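PDB 3S9V: abietadiene synthase, chloroplastic from Abies grandis, which is a mainly helical member of the terpene synthase family that carries the family's metal-binding domain. Local coordinates for residues N498-R503 against L537-D542; T505-S510 against V526-S531; K551-S556 against I574-F579; K607-A612 against A635-A640. All blocks are in the same frame, centred on the assembly; numbering follows the deposited sequence.

Contact 1 (N498-R503 against L537-D542); sequences NFTRER and LDDLYD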
loop_
_atom_site.group_PDB
_atom_site.type_symbol
_atom_site.label_atom_id
_atom_site.label_comp_id
_atom_site.label_asym_id
_atom_site.label_seq_id
_atom_site.Cartn_x
_atom_site.Cartn_y
_atom_site.Cartn_z
ATOM N N ASN A 498 -31.832 16.644 -24.784
ATOM C CA ASN A 498 -30.969 17.802 -24.957
ATOM C C ASN A 498 -30.664 18.519 -23.651
ATOM O O ASN A 498 -29.998 19.556 -23.650
ATOM C CB ASN A 498 -31.612 18.783 -25.939
ATOM C CG ASN A 498 -33.033 19.149 -25.551
ATOM O OD1 ASN A 498 -33.289 19.609 -24.437
ATOM N ND2 ASN A 498 -33.967 18.943 -26.473
ATOM N N PHE A 499 -31.146 17.973 -22.539
ATOM C CA PHE A 499 -30.911 18.591 -21.237
ATOM C C PHE A 499 -29.797 17.894 -20.471
ATOM O O PHE A 499 -29.489 18.264 -19.335
ATOM C CB PHE A 499 -32.183 18.570 -20.394
ATOM C CG PHE A 499 -32.744 17.199 -20.180
ATOM C CD1 PHE A 499 -33.612 16.638 -21.109
ATOM C CD2 PHE A 499 -32.393 16.459 -19.056
ATOM C CE1 PHE A 499 -34.126 15.358 -20.921
ATOM C CE2 PHE A 499 -32.898 15.177 -18.859
ATOM C CZ PHE A 499 -33.767 14.626 -19.792
ATOM N N THR A 500 -29.197 16.884 -21.089
ATOM C CA THR A 500 -28.113 16.154 -20.448
ATOM C C THR A 500 -27.060 15.698 -21.455
ATOM O O THR A 500 -27.386 15.206 -22.540
ATOM C CB THR A 500 -28.649 14.926 -19.672
ATOM O OG1 THR A 500 -27.571 14.315 -18.950
ATOM C CG2 THR A 500 -29.265 13.905 -20.626
ATOM N N ARG A 501 -25.795 15.875 -21.082
ATOM C CA ARG A 501 -24.664 15.499 -21.922
ATOM C C ARG A 501 -24.297 14.022 -21.772
ATOM O O ARG A 501 -24.035 13.546 -20.666
ATOM C CB ARG A 501 -23.447 16.360 -21.576
ATOM C CG ARG A 501 -23.201 16.495 -20.083
ATOM C CD ARG A 501 -21.726 16.666 -19.783
ATOM N NE ARG A 501 -20.962 15.509 -20.238
ATOM C CZ ARG A 501 -19.683 15.289 -19.946
ATOM N NH1 ARG A 501 -19.014 16.152 -19.192
ATOM N NH2 ARG A 501 -19.075 14.204 -20.407
ATOM N N GLU A 502 -24.282 13.310 -22.897
ATOM C CA GLU A 502 -23.946 11.889 -22.928
ATOM C C GLU A 502 -22.542 11.672 -22.360
ATOM O O GLU A 502 -21.639 12.475 -22.610
ATOM C CB GLU A 502 -24.022 11.380 -24.373
ATOM C CG GLU A 502 -23.685 9.909 -24.559
ATOM C CD GLU A 502 -22.193 9.631 -24.610
ATOM O OE1 GLU A 502 -21.819 8.439 -24.631
ATOM O OE2 GLU A 502 -21.396 10.596 -24.639
ATOM N N ARG A 503 -22.361 10.592 -21.598
ATOM C CA ARG A 503 -21.063 10.286 -20.994
ATOM C C ARG A 503 -20.973 8.875 -20.411
ATOM O O ARG A 503 -20.543 8.684 -19.269
ATOM C CB ARG A 503 -20.747 11.318 -19.911
ATOM C CG ARG A 503 -21.924 11.655 -19.017
ATOM C CD ARG A 503 -21.584 12.814 -18.095
ATOM N NE ARG A 503 -22.780 13.440 -17.538
ATOM C CZ ARG A 503 -22.781 14.594 -16.880
ATOM N NH1 ARG A 503 -21.646 15.254 -16.689
ATOM N NH2 ARG A 503 -23.920 15.096 -16.423
ATOM N N LEU A 537 -31.965 12.162 -14.682
ATOM C CA LEU A 537 -33.082 12.625 -13.869
ATOM C C LEU A 537 -32.674 13.825 -13.021
ATOM O O LEU A 537 -33.491 14.702 -12.732
ATOM C CB LEU A 537 -33.606 11.489 -12.984
ATOM C CG LEU A 537 -34.178 10.299 -13.767
ATOM C CD1 LEU A 537 -34.794 9.286 -12.811
ATOM C CD2 LEU A 537 -35.226 10.789 -14.739
ATOM N N ASP A 538 -31.405 13.870 -12.637
ATOM C CA ASP A 538 -30.907 14.986 -11.847
ATOM C C ASP A 538 -31.045 16.255 -12.683
ATOM O O ASP A 538 -31.469 17.296 -12.178
ATOM C CB ASP A 538 -29.437 14.777 -11.487
ATOM C CG ASP A 538 -28.943 15.775 -10.468
ATOM O OD1 ASP A 538 -27.719 15.826 -10.227
ATOM O OD2 ASP A 538 -29.781 16.505 -9.900
ATOM N N ASP A 539 -30.678 16.170 -13.962
ATOM C CA ASP A 539 -30.781 17.325 -14.849
ATOM C C ASP A 539 -32.254 17.651 -15.106
ATOM O O ASP A 539 -32.645 18.819 -15.151
ATOM C CB ASP A 539 -30.074 17.066 -16.189
ATOM C CG ASP A 539 -28.564 16.904 -16.042
ATOM O OD1 ASP A 539 -27.961 17.584 -15.180
ATOM O OD2 ASP A 539 -27.976 16.107 -16.809
ATOM N N LEU A 540 -33.065 16.611 -15.270
ATOM C CA LEU A 540 -34.488 16.791 -15.514
ATOM C C LEU A 540 -35.142 17.566 -14.368
ATOM O O LEU A 540 -35.765 18.599 -14.593
ATOM C CB LEU A 540 -35.176 15.434 -15.672
ATOM C CG LEU A 540 -36.619 15.526 -16.169
ATOM C CD1 LEU A 540 -36.614 16.084 -17.601
ATOM C CD2 LEU A 540 -37.282 14.157 -16.129
ATOM N N TYR A 541 -34.999 17.065 -13.142
ATOM C CA TYR A 541 -35.583 17.725 -11.979
ATOM C C TYR A 541 -34.948 19.071 -11.681
ATOM O O TYR A 541 -35.544 19.899 -11.009
ATOM C CB TYR A 541 -35.479 16.841 -10.731
ATOM C CG TYR A 541 -36.520 15.753 -10.668
ATOM C CD1 TYR A 541 -36.544 14.726 -11.613
ATOM C CD2 TYR A 541 -37.517 15.776 -9.698
ATOM C CE1 TYR A 541 -37.545 13.755 -11.595
ATOM C CE2 TYR A 541 -38.523 14.809 -9.672
ATOM C CZ TYR A 541 -38.533 13.806 -10.626
ATOM O OH TYR A 541 -39.550 12.878 -10.634
ATOM N N ASP A 542 -33.738 19.295 -12.174
ATOM C CA ASP A 542 -33.063 20.563 -11.927
ATOM C C ASP A 542 -33.152 21.470 -13.151
ATOM O O ASP A 542 -32.542 22.538 -13.188
ATOM C CB ASP A 542 -31.593 20.319 -11.558
ATOM C CG ASP A 542 -30.856 21.600 -11.215
ATOM O OD1 ASP A 542 -31.367 22.370 -10.375
ATOM O OD2 ASP A 542 -29.766 21.836 -11.779
#

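Contact 2 (T505-S510 against V526-S531); sequences TEIYFS and VYTKTS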
loop_
_atom_site.group_PDB
_atom_site.type_symbol
_atom_site.label_atom_id
_atom_site.label_comp_id
_atom_site.label_asym_id
_atom_site.label_seq_id
_atom_site.Cartn_x
_atom_site.Cartn_y
_atom_site.Cartn_z
ATOM N N THR A 505 -18.932 6.425 -21.136
ATOM C CA THR A 505 -17.548 6.044 -20.856
ATOM C C THR A 505 -17.104 6.535 -19.490
ATOM O O THR A 505 -16.584 5.775 -18.676
ATOM C CB THR A 505 -16.581 6.635 -21.899
ATOM O OG1 THR A 505 -16.940 6.173 -23.206
ATOM C CG2 THR A 505 -15.154 6.224 -21.590
ATOM N N GLU A 506 -17.301 7.824 -19.263
ATOM C CA GLU A 506 -16.940 8.468 -18.011
ATOM C C GLU A 506 -17.640 7.773 -16.843
ATOM O O GLU A 506 -17.048 7.566 -15.786
ATOM C CB GLU A 506 -17.346 9.939 -18.097
ATOM C CG GLU A 506 -16.966 10.828 -16.941
ATOM C CD GLU A 506 -17.289 12.283 -17.248
ATOM O OE1 GLU A 506 -16.688 12.829 -18.199
ATOM O OE2 GLU A 506 -18.147 12.875 -16.554
ATOM N N ILE A 507 -18.897 7.395 -17.051
ATOM C CA ILE A 507 -19.684 6.723 -16.023
ATOM C C ILE A 507 -19.311 5.252 -15.848
ATOM O O ILE A 507 -19.336 4.727 -14.732
ATOM C CB ILE A 507 -21.191 6.819 -16.335
ATOM C CG1 ILE A 507 -21.662 8.261 -16.151
ATOM C CG2 ILE A 507 -21.982 5.878 -15.435
ATOM C CD1 ILE A 507 -23.140 8.459 -16.425
ATOM N N TYR A 508 -18.968 4.586 -16.945
ATOM C CA TYR A 508 -18.599 3.176 -16.885
ATOM C C TYR A 508 -17.250 3.007 -16.188
ATOM O O TYR A 508 -16.962 1.961 -15.604
ATOM C CB TYR A 508 -18.527 2.576 -18.290
ATOM C CG TYR A 508 -18.054 1.146 -18.279
ATOM C CD1 TYR A 508 -18.838 0.140 -17.721
ATOM C CD2 TYR A 508 -16.790 0.805 -18.764
ATOM C CE1 TYR A 508 -18.381 -1.169 -17.638
ATOM C CE2 TYR A 508 -16.318 -0.500 -18.682
ATOM C CZ TYR A 508 -17.119 -1.481 -18.115
ATOM O OH TYR A 508 -16.648 -2.768 -17.995
ATOM N N PHE A 509 -16.426 4.045 -16.259
ATOM C CA PHE A 509 -15.113 4.023 -15.633
ATOM C C PHE A 509 -15.215 3.732 -14.140
ATOM O O PHE A 509 -14.436 2.953 -13.594
ATOM C CB PHE A 509 -14.414 5.370 -15.822
ATOM C CG PHE A 509 -13.351 5.652 -14.790
ATOM C CD1 PHE A 509 -12.143 4.964 -14.807
ATOM C CD2 PHE A 509 -13.573 6.583 -13.782
ATOM C CE1 PHE A 509 -11.176 5.202 -13.837
ATOM C CE2 PHE A 509 -12.605 6.827 -12.800
ATOM C CZ PHE A 509 -11.409 6.136 -12.830
ATOM N N SER A 510 -16.176 4.378 -13.490
ATOM C CA SER A 510 -16.368 4.227 -12.058
ATOM C C SER A 510 -16.390 2.791 -11.555
ATOM O O SER A 510 -15.450 2.352 -10.898
ATOM C CB SER A 510 -17.638 4.960 -11.619
ATOM O OG SER A 510 -17.489 6.355 -11.805
ATOM N N VAL A 526 -25.433 -2.758 -14.706
ATOM C CA VAL A 526 -26.528 -2.152 -13.969
ATOM C C VAL A 526 -26.084 -0.920 -13.187
ATOM O O VAL A 526 -26.854 0.009 -13.009
ATOM C CB VAL A 526 -27.179 -3.168 -13.007
ATOM C CG1 VAL A 526 -28.330 -2.510 -12.260
ATOM C CG2 VAL A 526 -27.681 -4.378 -13.795
ATOM N N TYR A 527 -24.839 -0.918 -12.734
ATOM C CA TYR A 527 -24.294 0.208 -11.983
ATOM C C TYR A 527 -24.215 1.398 -12.939
ATOM O O TYR A 527 -24.620 2.515 -12.613
ATOM C CB TYR A 527 -22.892 -0.154 -11.464
ATOM C CG TYR A 527 -22.276 0.842 -10.516
ATOM C CD1 TYR A 527 -21.939 2.124 -10.936
ATOM C CD2 TYR A 527 -22.020 0.495 -9.189
ATOM C CE1 TYR A 527 -21.362 3.039 -10.060
ATOM C CE2 TYR A 527 -21.445 1.395 -8.310
ATOM C CZ TYR A 527 -21.116 2.668 -8.750
ATOM O OH TYR A 527 -20.539 3.563 -7.875
ATOM N N THR A 528 -23.699 1.133 -14.131
ATOM C CA THR A 528 -23.547 2.153 -15.151
ATOM C C THR A 528 -24.878 2.741 -15.622
ATOM O O THR A 528 -25.020 3.963 -15.726
ATOM C CB THR A 528 -22.797 1.581 -16.357
ATOM O OG1 THR A 528 -21.504 1.129 -15.932
ATOM C CG2 THR A 528 -22.654 2.638 -17.450
ATOM N N LYS A 529 -25.847 1.879 -15.914
ATOM C CA LYS A 529 -27.150 2.350 -16.367
ATOM C C LYS A 529 -27.853 3.141 -15.276
ATOM O O LYS A 529 -28.406 4.211 -15.531
ATOM C CB LYS A 529 -28.018 1.174 -16.812
ATOM C CG LYS A 529 -27.607 0.628 -18.178
ATOM C CD LYS A 529 -28.307 -0.676 -18.511
ATOM C CE LYS A 529 -27.820 -1.216 -19.852
ATOM N NZ LYS A 529 -28.372 -2.569 -20.151
ATOM N N THR A 530 -27.815 2.621 -14.056
ATOM C CA THR A 530 -28.451 3.294 -12.937
ATOM C C THR A 530 -27.804 4.648 -12.651
ATOM O O THR A 530 -28.503 5.622 -12.391
ATOM C CB THR A 530 -28.401 2.424 -11.677
ATOM O OG1 THR A 530 -28.855 1.101 -12.004
ATOM C CG2 THR A 530 -29.304 3.000 -10.608
ATOM N N SER A 531 -26.475 4.714 -12.706
ATOM C CA SER A 531 -25.772 5.976 -12.471
ATOM C C SER A 531 -26.134 6.983 -13.555
ATOM O O SER A 531 -26.403 8.149 -13.269
ATOM C CB SER A 531 -24.256 5.769 -12.478
ATOM O OG SER A 531 -23.852 4.907 -11.434
#

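Contact 3 (K551-S556 against I574-F579); sequences KLFTES and ICFVGF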
loop_
_atom_site.group_PDB
_atom_site.type_symbol
_atom_site.label_atom_id
_atom_site.label_comp_id
_atom_site.label_asym_id
_atom_site.label_seq_id
_atom_site.Cartn_x
_atom_site.Cartn_y
_atom_site.Cartn_z
ATOM N N LYS A 551 -44.030 16.168 -11.310
ATOM C CA LYS A 551 -44.955 15.332 -10.566
ATOM C C LYS A 551 -45.504 14.175 -11.412
ATOM O O LYS A 551 -45.864 13.123 -10.878
ATOM C CB LYS A 551 -46.108 16.171 -10.030
ATOM C CG LYS A 551 -47.003 15.395 -9.096
ATOM C CD LYS A 551 -48.255 16.163 -8.729
ATOM C CE LYS A 551 -49.206 15.258 -7.965
ATOM N NZ LYS A 551 -49.485 14.002 -8.727
ATOM N N LEU A 552 -45.571 14.367 -12.725
ATOM C CA LEU A 552 -46.056 13.313 -13.603
ATOM C C LEU A 552 -45.023 12.195 -13.623
ATOM O O LEU A 552 -45.374 11.017 -13.611
ATOM C CB LEU A 552 -46.263 13.835 -15.027
ATOM C CG LEU A 552 -47.261 14.976 -15.236
ATOM C CD1 LEU A 552 -47.165 15.449 -16.680
ATOM C CD2 LEU A 552 -48.675 14.517 -14.907
ATOM N N PHE A 553 -43.745 12.565 -13.650
ATOM C CA PHE A 553 -42.681 11.567 -13.660
ATOM C C PHE A 553 -42.713 10.779 -12.349
ATOM O O PHE A 553 -42.727 9.544 -12.349
ATOM C CB PHE A 553 -41.315 12.243 -13.846
ATOM C CG PHE A 553 -40.219 11.296 -14.285
ATOM C CD1 PHE A 553 -39.586 10.455 -13.369
ATOM C CD2 PHE A 553 -39.829 11.236 -15.627
ATOM C CE1 PHE A 553 -38.585 9.571 -13.781
ATOM C CE2 PHE A 553 -38.829 10.354 -16.048
ATOM C CZ PHE A 553 -38.208 9.522 -15.122
ATOM N N THR A 554 -42.739 11.497 -11.232
ATOM C CA THR A 554 -42.771 10.856 -9.920
ATOM C C THR A 554 -43.976 9.923 -9.798
ATOM O O THR A 554 -43.859 8.796 -9.294
ATOM C CB THR A 554 -42.823 11.912 -8.790
ATOM O OG1 THR A 554 -41.706 12.798 -8.923
ATOM C CG2 THR A 554 -42.757 11.250 -7.428
ATOM N N GLU A 555 -45.130 10.396 -10.268
ATOM C CA GLU A 555 -46.361 9.613 -10.218
ATOM C C GLU A 555 -46.288 8.393 -11.136
ATOM O O GLU A 555 -46.811 7.321 -10.808
ATOM C CB GLU A 555 -47.555 10.480 -10.626
ATOM C CG GLU A 555 -48.879 9.718 -10.712
ATOM C CD GLU A 555 -49.482 9.426 -9.351
ATOM O OE1 GLU A 555 -48.797 8.817 -8.501
ATOM O OE2 GLU A 555 -50.651 9.806 -9.131
ATOM N N SER A 556 -45.652 8.561 -12.288
ATOM C CA SER A 556 -45.518 7.466 -13.242
ATOM C C SER A 556 -44.737 6.334 -12.594
ATOM O O SER A 556 -45.102 5.166 -12.721
ATOM C CB SER A 556 -44.787 7.927 -14.510
ATOM O OG SER A 556 -45.525 8.910 -15.219
ATOM N N ILE A 574 -39.831 10.951 -23.441
ATOM C CA ILE A 574 -38.750 10.114 -23.928
ATOM C C ILE A 574 -37.953 9.594 -22.734
ATOM O O ILE A 574 -37.717 8.388 -22.602
ATOM C CB ILE A 574 -37.812 10.931 -24.854
ATOM C CG1 ILE A 574 -38.540 11.283 -26.154
ATOM C CG2 ILE A 574 -36.538 10.156 -25.137
ATOM C CD1 ILE A 574 -37.742 12.210 -27.054
ATOM N N CYS A 575 -37.546 10.515 -21.864
ATOM C CA CYS A 575 -36.774 10.156 -20.690
ATOM C C CYS A 575 -37.448 9.034 -19.911
ATOM O O CYS A 575 -36.815 8.031 -19.596
ATOM C CB CYS A 575 -36.581 11.374 -19.782
ATOM S SG CYS A 575 -35.817 10.972 -18.200
ATOM N N PHE A 576 -38.732 9.196 -19.609
ATOM C CA PHE A 576 -39.454 8.183 -18.855
ATOM C C PHE A 576 -39.563 6.836 -19.575
ATOM O O PHE A 576 -39.268 5.794 -18.985
ATOM C CB PHE A 576 -40.863 8.657 -18.489
ATOM C CG PHE A 576 -41.600 7.684 -17.619
ATOM C CD1 PHE A 576 -41.221 7.498 -16.295
ATOM C CD2 PHE A 576 -42.615 6.888 -18.142
ATOM C CE1 PHE A 576 -41.834 6.529 -15.503
ATOM C CE2 PHE A 576 -43.236 5.916 -17.357
ATOM C CZ PHE A 576 -42.842 5.734 -16.034
ATOM N N VAL A 577 -40.001 6.848 -20.835
ATOM C CA VAL A 577 -40.135 5.606 -21.591
ATOM C C VAL A 577 -38.830 4.827 -21.476
ATOM O O VAL A 577 -38.841 3.625 -21.205
ATOM C CB VAL A 577 -40.466 5.873 -23.087
ATOM C CG1 VAL A 577 -40.446 4.572 -23.872
ATOM C CG2 VAL A 577 -41.846 6.516 -23.207
ATOM N N GLY A 578 -37.713 5.525 -21.671
ATOM C CA GLY A 578 -36.411 4.892 -21.554
ATOM C C GLY A 578 -36.211 4.356 -20.142
ATOM O O GLY A 578 -35.771 3.224 -19.958
ATOM N N PHE A 579 -36.549 5.170 -19.147
ATOM C CA PHE A 579 -36.421 4.783 -17.744
ATOM C C PHE A 579 -37.204 3.495 -17.493
ATOM O O PHE A 579 -36.676 2.535 -16.939
ATOM C CB PHE A 579 -36.959 5.909 -16.846
ATOM C CG PHE A 579 -36.882 5.615 -15.367
ATOM C CD1 PHE A 579 -35.690 5.760 -14.672
ATOM C CD2 PHE A 579 -38.018 5.218 -14.662
ATOM C CE1 PHE A 579 -35.626 5.518 -13.300
ATOM C CE2 PHE A 579 -37.965 4.971 -13.288
ATOM C CZ PHE A 579 -36.766 5.122 -12.607
#

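Contact 4 (K607-A612 against A635-A640); sequences KVQLEA and ASVSIA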
loop_
_atom_site.group_PDB
_atom_site.type_symbol
_atom_site.label_atom_id
_atom_site.label_comp_id
_atom_site.label_asym_id
_atom_site.label_seq_id
_atom_site.Cartn_x
_atom_site.Cartn_y
_atom_site.Cartn_z
ATOM N N LYS A 607 -38.410 5.845 -5.398
ATOM C CA LYS A 607 -39.390 6.695 -4.727
ATOM C C LYS A 607 -38.669 7.720 -3.860
ATOM O O LYS A 607 -38.915 8.916 -3.969
ATOM C CB LYS A 607 -40.322 5.848 -3.854
ATOM C CG LYS A 607 -41.224 6.652 -2.917
ATOM C CD LYS A 607 -42.014 5.734 -1.996
ATOM C CE LYS A 607 -42.767 6.511 -0.921
ATOM N NZ LYS A 607 -43.729 7.490 -1.504
ATOM N N VAL A 608 -37.763 7.246 -3.010
ATOM C CA VAL A 608 -37.020 8.127 -2.114
ATOM C C VAL A 608 -36.083 9.063 -2.868
ATOM O O VAL A 608 -35.904 10.218 -2.482
ATOM C CB VAL A 608 -36.220 7.303 -1.074
ATOM C CG1 VAL A 608 -35.385 8.224 -0.182
ATOM C CG2 VAL A 608 -37.194 6.484 -0.217
ATOM N N GLN A 609 -35.496 8.566 -3.952
ATOM C CA GLN A 609 -34.581 9.367 -4.757
ATOM C C GLN A 609 -35.308 10.541 -5.423
ATOM O O GLN A 609 -34.833 11.686 -5.385
ATOM C CB GLN A 609 -33.935 8.507 -5.840
ATOM C CG GLN A 609 -32.854 9.230 -6.627
ATOM C CD GLN A 609 -31.700 9.639 -5.734
ATOM O OE1 GLN A 609 -31.092 8.797 -5.076
ATOM N NE2 GLN A 609 -31.395 10.933 -5.701
ATOM N N LEU A 610 -36.453 10.254 -6.036
ATOM C CA LEU A 610 -37.220 11.290 -6.715
ATOM C C LEU A 610 -37.746 12.302 -5.700
ATOM O O LEU A 610 -37.798 13.505 -5.976
ATOM C CB LEU A 610 -38.365 10.667 -7.520
ATOM C CG LEU A 610 -37.909 9.653 -8.582
ATOM C CD1 LEU A 610 -39.096 9.207 -9.392
ATOM C CD2 LEU A 610 -36.870 10.266 -9.490
ATOM N N GLU A 611 -38.124 11.812 -4.523
ATOM C CA GLU A 611 -38.601 12.694 -3.475
ATOM C C GLU A 611 -37.478 13.652 -3.089
ATOM O O GLU A 611 -37.726 14.833 -2.864
ATOM C CB GLU A 611 -39.072 11.882 -2.265
ATOM C CG GLU A 611 -40.576 11.661 -2.255
ATOM C CD GLU A 611 -41.004 10.441 -1.456
ATOM O OE1 GLU A 611 -40.456 10.212 -0.354
ATOM O OE2 GLU A 611 -41.908 9.714 -1.934
ATOM N N ALA A 612 -36.242 13.157 -3.032
ATOM C CA ALA A 612 -35.120 14.028 -2.695
ATOM C C ALA A 612 -34.925 15.084 -3.798
ATOM O O ALA A 612 -34.669 16.253 -3.508
ATOM C CB ALA A 612 -33.839 13.208 -2.508
ATOM N N ALA A 635 -29.775 16.414 0.759
ATOM C CA ALA A 635 -28.691 16.405 -0.218
ATOM C C ALA A 635 -27.844 15.127 -0.172
ATOM O O ALA A 635 -27.280 14.711 -1.188
ATOM C CB ALA A 635 -27.813 17.651 -0.022
ATOM N N SER A 636 -27.762 14.502 0.997
ATOM C CA SER A 636 -26.999 13.265 1.153
ATOM C C SER A 636 -27.665 12.185 0.316
ATOM O O SER A 636 -27.030 11.202 -0.066
ATOM C CB SER A 636 -26.978 12.809 2.620
ATOM O OG SER A 636 -26.312 13.752 3.435
ATOM N N VAL A 637 -28.955 12.373 0.055
ATOM C CA VAL A 637 -29.729 11.435 -0.745
ATOM C C VAL A 637 -29.830 11.878 -2.209
ATOM O O VAL A 637 -29.716 11.059 -3.121
ATOM C CB VAL A 637 -31.156 11.263 -0.171
ATOM C CG1 VAL A 637 -31.977 10.403 -1.091
ATOM C CG2 VAL A 637 -31.086 10.630 1.213
ATOM N N SER A 638 -30.028 13.173 -2.433
ATOM C CA SER A 638 -30.145 13.682 -3.798
ATOM C C SER A 638 -28.880 13.420 -4.612
ATOM O O SER A 638 -28.947 13.335 -5.832
ATOM C CB SER A 638 -30.440 15.185 -3.801
ATOM O OG SER A 638 -29.280 15.919 -3.470
ATOM N N ILE A 639 -27.736 13.297 -3.942
ATOM C CA ILE A 639 -26.478 13.040 -4.640
ATOM C C ILE A 639 -26.562 11.694 -5.381
ATOM O O ILE A 639 -25.741 11.389 -6.235
ATOM C CB ILE A 639 -25.260 13.096 -3.643
ATOM C CG1 ILE A 639 -23.950 13.158 -4.427
ATOM C CG2 ILE A 639 -25.290 11.923 -2.672
ATOM C CD1 ILE A 639 -23.839 14.383 -5.343
ATOM N N ALA A 640 -27.572 10.903 -5.024
ATOM C CA ALA A 640 -27.890 9.616 -5.649
ATOM C C ALA A 640 -26.950 8.416 -5.565
ATOM O O ALA A 640 -27.174 7.423 -6.256
ATOM C CB ALA A 640 -28.268 9.850 -7.112
#

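Contact 1 (N498-R503 against L537-D542)
Phe-499 forms the dense part of the contact, where loop 498-503 meets the last turns of helix 521-541. Its CG takes the crowded position between the backbone N and the carbonyl carbon (chi1 57°), with the CB pointing toward the helix. Leu-540 CD1 lies over one face, 4.1 Å from the Phe-499 ring centroid in a CH-pi contact. Thr-500 CG2 covers the opposite face near the rim, and Asp-539 CB meets the edge, 3.7 Å from Phe-499 CD2. A broad flat ring suits the place because it takes aliphatic groups on both faces and at its rim. Asp-538, Asp-539 and Asp-542 make up the aspartate-rich DDxxD motif of class I terpene synthases, which binds metal ions in relatives. Asp-539 also meets the loop: Thr-500 OG1, anti to the backbone N (chi1 -174°), donates a 2.8 Å hydrogen bond to Asp-539 OD2, arriving nearly along the C-O axis. Beyond it the packing thins. The extended Arg-503 points its NH2 tip to tip at Asp-539 OD2 but stops 4.2 Å away, too far for a salt bridge, although its charge probably favours the ionised carboxylate. Farther out, Arg-501 and Arg-503 each lay a CD over the other's guanidinium plane.

Contact 2 (T505-S510 against V526-S531)
Two consecutive helices of the class I terpene synthase helical bundle, 504-514 and 521-541, pack against each other here; the second goes on to carry the family's aspartate-rich motif. Their short segments run roughly antiparallel, at 131° between directions, with the axes 8.7 Å apart. Small side chains permit the close approach, in which the CA atoms of Tyr-508 and Thr-528 come within 5.3 Å. Ile-507 supplies the main apolar contact: its CG2 branch, anti to the backbone N, touches two residues about one turn apart on the facing helix, 3.6 Å from Thr-528 O and 3.7 Å from Ser-531 CB. The branched residue can do this while its CG1 arm stays beside its backbone N. Tyr-508 approaches edge-on, with its CD1 3.4 Å from Thr-528 OG1 near the ring plane. Both hydroxyls have other partners: Tyr-508 OH bonds to Glu-481, and Thr-528 OG1 to the carbonyl oxygen of Arg-524, so neither lacks a polar neighbour. At Ser-531 a short polar side chain fits because it can fold back on its own helix: OG donates a 2.8 Å hydrogen bond to Tyr-527 O, reaching it from above the carbonyl plane; the same oxygen also accepts Ser-531 N.

Contact 3 (K551-S556 against I574-F579)
Aromatic contacts dominate the meeting of helices 547-559 and 570-594, two helices of the helical domain of class I terpene synthases, whose short segments run nearly parallel, 15° apart in direction, with axes 11.1 Å from each other. That wide spacing suits phenylalanine, whose rings can bridge it. Phe-553, Phe-576 and Phe-579 form an aromatic cluster. The first two make a T-shaped pair: the edge of Phe-576 points at the face of Phe-553, with centroids 5.2 Å apart and planes at 87°. Phe-576 CD1 is the atom over that face, toward the rim. Phe-579 meets Phe-553 obliquely, with Phe-553 CZ over its face and 4.1 Å from Phe-579 CG, and it passes the cluster on through edge-to-face contacts with Phe-533 and Trp-606.

The other nonpolar contacts fill in around the rings. The rim of Phe-553 also packs on the backbone side of its partner, CE2 lying 3.6 Å from Phe-576 CB. Cys-575 SG, anti to its backbone N, comes obliquely to the same ring in a sulfur-aromatic contact, 3.8 Å from Phe-553 CE2. On the other helix, the methylene of Ser-556 sits over the face of Phe-576, with CB 3.7 Å from the ring centroid, a CH-pi contact for which a slim side chain suits the place.

The polar part stays within one helix. Ser-556 OG donates a 2.7 Å hydrogen bond to Leu-552 O, which also receives Ser-556 N. With its hydroxyl thus satisfied at home, Ser-556 presents carbon to the ring, so the buried interface probably rests mainly on dispersion and on the electrostatics of the T-shaped pair.

Contact 4 (K607-A612 against A635-A640)
Gln-609 and Val-637 set the pattern, one reaching across with its amide and the other offering both its carbonyl and a methyl group. The Gln-609 chain leaves with CG anti to the backbone N and then bends at chi2 (63°), which brings the amide to the backbone of Val-637. There NE2 donates to Val-637 O over 3.1 Å, with an N-H...O angle of 144°; the oxygen lies close to the amide plane, but the donor stands above the carbonyl plane. A long amide suits this spot because its other end is used too: OE1 bonds to Thr-643 OG1, which fixes the rotation of the group. Ala-640 lies beside the amide, its CB 3.6 Å from Gln-609 NE2. Away from the amide the meeting is apolar. Val-637 CG1, anti to its backbone N, rests 3.7 Å from Ala-612 CB and crosses Val-608 at about a right angle, CG1 to CG1 at 4.1 Å. Alanine at 612 lets the backbones come near, and Ser-638 CB is 4.1 Å from Ala-612 CB while its OG turns to Glu-616. Ala-640 has positive phi (65°) and is the N-cap of helix 641-648, a break resembling that of helix G in class I terpene synthases. Around the contact, helix 521-541 packs on Leu-610 and Ala-640, helix 669-693 meets Ser-636 and Ile-639, and Arg-666 lies against Val-608 and Val-637.

Overall arrangement
From the N-terminal end, contact 1 opens in the loop after helix 461-491. Contact 2 joins helix 504-514 to the earlier part of helix 521-541 and closes first, nested inside the loop that contact 1 shuts at the end of that helix. Contacts 3 and 4 then follow in series, and none of the loops cross. Contact 3 ties helix 547-559 to helix 570-594, and contact 4 ties helix 599-621 to helix 628-638. Helix 521-541 links the set: Leu-537 and Tyr-541 pack on Phe-553 of contact 3 and on Leu-610 of contact 4, and Leu-610 also touches Phe-553. Contact 2 stays about 7 Å, nearest atoms, from contacts 3 and 4.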